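Local coordinates for protein putative prolyl-tRNA synthetase (Leishmania major, PDB 5XIL) that probably charges tRNA(Pro) with L-proline at the expense of ATP, the present chain comprising its class II synthetase core, anticodon-binding and C-terminal zinc-binding domains, at residues V283-V293 against V391-M402. Residues are numbered along the deposited sequence; the frame is centred on the assembly and turned at random.
Sequences VMPPRVASTQV and VAALLEDVHAQM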
loop_
_atom_site.group_PDB
_atom_site.type_symbol
_atom_site.label_atom_id
_atom_site.label_comp_id
_atom_site.label_asym_id
_atom_site.label_seq_id
_atom_site.Cartn_x
_atom_site.Cartn_y
_atom_site.Cartn_z
ATOM N N VAL A 283 -1.517 19.498 15.459
ATOM C CA VAL A 283 -1.134 20.352 14.382
ATOM C C VAL A 283 -0.616 19.375 13.301
ATOM O O VAL A 283 0.467 18.793 13.476
ATOM C CB VAL A 283 -0.035 21.358 14.787
ATOM C CG1 VAL A 283 0.405 22.220 13.619
ATOM C CG2 VAL A 283 -0.492 22.267 15.962
ATOM N N MET A 284 -1.366 19.163 12.226
ATOM C CA MET A 284 -1.023 18.145 11.236
ATOM C C MET A 284 -0.043 18.724 10.217
ATOM O O MET A 284 -0.356 19.725 9.562
ATOM C CB MET A 284 -2.319 17.600 10.597
ATOM C CG MET A 284 -2.287 16.312 9.776
ATOM S SD MET A 284 -1.590 14.912 10.677
ATOM C CE MET A 284 -2.961 14.217 11.566
ATOM N N PRO A 285 1.115 18.079 10.037
ATOM C CA PRO A 285 1.943 18.476 8.925
ATOM C C PRO A 285 1.125 18.369 7.604
ATOM O O PRO A 285 0.454 17.358 7.338
ATOM C CB PRO A 285 3.097 17.437 8.956
ATOM C CG PRO A 285 3.111 16.989 10.353
ATOM C CD PRO A 285 1.674 16.873 10.699
ATOM N N PRO A 286 1.204 19.393 6.753
ATOM C CA PRO A 286 0.284 19.449 5.607
ATOM C C PRO A 286 0.431 18.356 4.568
ATOM O O PRO A 286 -0.566 17.965 3.965
ATOM C CB PRO A 286 0.574 20.829 4.981
ATOM C CG PRO A 286 1.893 21.223 5.448
ATOM C CD PRO A 286 2.094 20.570 6.831
ATOM N N ARG A 287 1.635 17.809 4.400
ATOM C CA ARG A 287 1.826 16.774 3.445
ATOM C C ARG A 287 1.201 15.473 3.861
ATOM O O ARG A 287 1.039 14.538 2.990
ATOM C CB ARG A 287 3.299 16.612 3.027
ATOM C CG ARG A 287 3.882 17.903 2.414
ATOM C CD ARG A 287 5.395 17.830 2.370
ATOM N NE ARG A 287 6.005 19.050 1.796
ATOM C CZ ARG A 287 7.289 19.256 1.700
ATOM N NH1 ARG A 287 8.123 18.332 2.131
ATOM N NH2 ARG A 287 7.738 20.406 1.157
ATOM N N VAL A 288 0.781 15.329 5.134
ATOM C CA VAL A 288 0.108 14.086 5.486
ATOM C C VAL A 288 -1.259 14.348 6.075
ATOM O O VAL A 288 -1.847 13.515 6.719
ATOM C CB VAL A 288 0.992 13.230 6.476
ATOM C CG1 VAL A 288 2.270 12.796 5.828
ATOM C CG2 VAL A 288 1.266 13.978 7.790
ATOM N N ALA A 289 -1.773 15.539 5.860
ATOM C CA ALA A 289 -3.086 15.905 6.365
ATOM C C ALA A 289 -4.182 15.428 5.383
ATOM O O ALA A 289 -4.174 15.830 4.216
ATOM C CB ALA A 289 -3.218 17.414 6.608
ATOM N N SER A 290 -5.082 14.596 5.898
ATOM C CA SER A 290 -6.090 13.991 5.065
ATOM C C SER A 290 -6.968 15.108 4.472
ATOM O O SER A 290 -7.374 15.041 3.299
ATOM C CB SER A 290 -6.958 13.084 5.913
ATOM O OG SER A 290 -7.892 12.513 5.073
ATOM N N THR A 291 -7.315 16.057 5.320
ATOM C CA THR A 291 -7.855 17.354 4.908
ATOM C C THR A 291 -6.808 18.415 5.184
ATOM O O THR A 291 -6.371 18.556 6.298
ATOM C CB THR A 291 -9.165 17.670 5.601
ATOM O OG1 THR A 291 -10.091 16.681 5.195
ATOM C CG2 THR A 291 -9.708 19.084 5.242
ATOM N N GLN A 292 -6.465 19.193 4.159
ATOM C CA GLN A 292 -5.442 20.236 4.282
ATOM C C GLN A 292 -6.103 21.605 4.561
ATOM O O GLN A 292 -5.545 22.458 5.257
ATOM C CB GLN A 292 -4.678 20.284 2.994
ATOM C CG GLN A 292 -3.710 19.108 2.795
ATOM C CD GLN A 292 -3.023 19.151 1.455
ATOM O OE1 GLN A 292 -3.652 19.375 0.421
ATOM N NE2 GLN A 292 -1.713 19.002 1.460
ATOM N N VAL A 293 -7.292 21.769 4.017
ATOM C CA VAL A 293 -8.046 23.033 4.172
ATOM C C VAL A 293 -9.476 22.732 4.482
ATOM O O VAL A 293 -10.142 21.987 3.770
ATOM C CB VAL A 293 -7.994 23.890 2.892
ATOM C CG1 VAL A 293 -8.801 25.177 3.087
ATOM C CG2 VAL A 293 -6.593 24.089 2.362
ATOM N N VAL A 391 -2.904 28.807 -2.328
ATOM C CA VAL A 391 -3.162 28.003 -1.134
ATOM C C VAL A 391 -2.133 26.851 -1.083
ATOM O O VAL A 391 -1.639 26.525 -0.018
ATOM C CB VAL A 391 -4.591 27.458 -1.170
ATOM C CG1 VAL A 391 -4.835 26.429 -0.045
ATOM C CG2 VAL A 391 -5.538 28.637 -0.971
ATOM N N ALA A 392 -1.849 26.234 -2.217
ATOM C CA ALA A 392 -0.845 25.180 -2.229
ATOM C C ALA A 392 0.484 25.747 -1.809
ATOM O O ALA A 392 1.270 25.068 -1.074
ATOM C CB ALA A 392 -0.757 24.538 -3.595
ATOM N N ALA A 393 0.803 26.982 -2.213
ATOM C CA ALA A 393 2.064 27.556 -1.749
ATOM C C ALA A 393 2.059 27.857 -0.267
ATOM O O ALA A 393 3.088 27.684 0.417
ATOM C CB ALA A 393 2.525 28.781 -2.547
ATOM N N LEU A 394 0.944 28.342 0.247
ATOM C CA LEU A 394 0.844 28.557 1.654
ATOM C C LEU A 394 1.014 27.223 2.470
ATOM O O LEU A 394 1.648 27.242 3.546
ATOM C CB LEU A 394 -0.481 29.140 1.998
ATOM C CG LEU A 394 -0.756 29.444 3.438
ATOM C CD1 LEU A 394 0.390 30.162 4.129
ATOM C CD2 LEU A 394 -2.049 30.279 3.460
ATOM N N LEU A 395 0.437 26.157 1.953
ATOM C CA LEU A 395 0.680 24.812 2.574
ATOM C C LEU A 395 2.163 24.410 2.523
ATOM O O LEU A 395 2.677 23.771 3.447
ATOM C CB LEU A 395 -0.186 23.769 1.925
ATOM C CG LEU A 395 -1.649 23.884 2.265
ATOM C CD1 LEU A 395 -2.399 23.009 1.228
ATOM C CD2 LEU A 395 -2.003 23.518 3.718
ATOM N N GLU A 396 2.922 24.799 1.508
ATOM C CA GLU A 396 4.332 24.466 1.507
ATOM C C GLU A 396 5.060 25.307 2.507
ATOM O O GLU A 396 6.008 24.842 3.141
ATOM C CB GLU A 396 4.939 24.586 0.086
ATOM C CG GLU A 396 4.580 23.413 -0.774
ATOM C CD GLU A 396 5.271 22.116 -0.300
ATOM O OE1 GLU A 396 6.473 21.935 -0.552
ATOM O OE2 GLU A 396 4.631 21.266 0.337
ATOM N N ASP A 397 4.662 26.581 2.666
ATOM C CA ASP A 397 5.249 27.409 3.707
ATOM C C ASP A 397 4.942 26.879 5.105
ATOM O O ASP A 397 5.816 26.900 5.989
ATOM C CB ASP A 397 4.801 28.876 3.585
ATOM C CG ASP A 397 5.409 29.715 4.638
ATOM O OD1 ASP A 397 6.651 29.898 4.652
ATOM O OD2 ASP A 397 4.647 30.111 5.516
ATOM N N VAL A 398 3.722 26.439 5.306
ATOM C CA VAL A 398 3.375 25.800 6.550
ATOM C C VAL A 398 4.337 24.613 6.865
ATOM O O VAL A 398 4.855 24.564 8.012
ATOM C CB VAL A 398 1.944 25.324 6.569
ATOM C CG1 VAL A 398 1.708 24.356 7.773
ATOM C CG2 VAL A 398 0.970 26.512 6.623
ATOM N N HIS A 399 4.537 23.717 5.914
ATOM C CA HIS A 399 5.536 22.642 6.111
ATOM C C HIS A 399 6.890 23.206 6.557
ATOM O O HIS A 399 7.483 22.758 7.588
ATOM C CB HIS A 399 5.774 21.822 4.862
ATOM C CG HIS A 399 6.774 20.727 5.050
ATOM N ND1 HIS A 399 6.423 19.495 5.592
ATOM C CD2 HIS A 399 8.118 20.703 4.903
ATOM C CE1 HIS A 399 7.510 18.748 5.708
ATOM N NE2 HIS A 399 8.556 19.467 5.342
ATOM N N ALA A 400 7.383 24.170 5.801
ATOM C CA ALA A 400 8.669 24.755 6.069
ATOM C C ALA A 400 8.759 25.346 7.464
ATOM O O ALA A 400 9.787 25.186 8.147
ATOM C CB ALA A 400 9.079 25.799 4.997
ATOM N N GLN A 401 7.748 26.061 7.869
ATOM C CA GLN A 401 7.743 26.697 9.141
ATOM C C GLN A 401 7.675 25.702 10.309
ATOM O O GLN A 401 8.319 25.871 11.321
ATOM C CB GLN A 401 6.627 27.732 9.178
ATOM C CG GLN A 401 6.873 28.876 8.192
ATOM C CD GLN A 401 5.860 30.000 8.278
ATOM O OE1 GLN A 401 5.545 30.457 9.326
ATOM N NE2 GLN A 401 5.413 30.473 7.156
ATOM N N MET A 402 6.866 24.676 10.140
ATOM C CA MET A 402 6.732 23.685 11.198
ATOM C C MET A 402 8.056 22.976 11.405
ATOM O O MET A 402 8.418 22.662 12.574
ATOM C CB MET A 402 5.651 22.637 10.812
ATOM C CG MET A 402 4.240 23.156 10.943
ATOM S SD MET A 402 3.001 21.942 10.467
ATOM C CE MET A 402 3.227 20.735 11.817
HETATM O O HOH W 1 4.009 18.035 5.952
#
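The guanidinium of Arg287 lies flat on the imidazole of His399, the two planes only 8° apart and their centres 3.7 Å from each other. His399 CD2 sits over the middle of the guanidinium, while NH1 is displaced toward the ring's rim, above NE2. Nearer its backbone, Arg287 CD brings a CH-pi contact over the same face of the ring. At the guanidinium edge comes the carboxylate of Glu396, nearly coplanar and gripped side-on in a bidentate salt bridge. Arg287 NE gives a hydrogen bond to the syn lone pair of Glu396 OE2 at 3.0 Å. Arg287 NH2 reaches Glu396 OE1 at 2.6 Å, tilted somewhat from both planes. Arg287 can span this distance because its chain runs extended from CG to NE, whereas Glu396 bends at chi2 (-69°) to swing its carboxylate in. In the plane of the imidazole a water bridges the two segments, 2.8 Å from His399 ND1 and accepting from the backbone N of Arg287.

Next to this polar patch, the Pro286 ring packs on the helix, CG 3.3 Å from Leu395 O, with Val398 CG1 and Met402 SD beside it. Met402 CE, turned by the bend at chi3, touches Val283 CG1 (3.7 Å) and the ring of Pro285. Farther along, Leu395 CD1 lies against the Gln292 amide, whose NE2 bonds to Pro286 O, and Val293 meets Val391 tip to tip.

The loop after helix 267-276 is thus seated on helix 387-412 as it enters the anticodon-binding domain's first strand. With Arg287 NH1 also bonded to Gln188 O, stack, carboxylate and carbonyl together fix the guanidinium's rotation. His399 NE2 has a weak bond to Glu187 O; the stacked cation may disfavour a second proton on the imidazole, an effect the Glu396 carboxylate would partly offset.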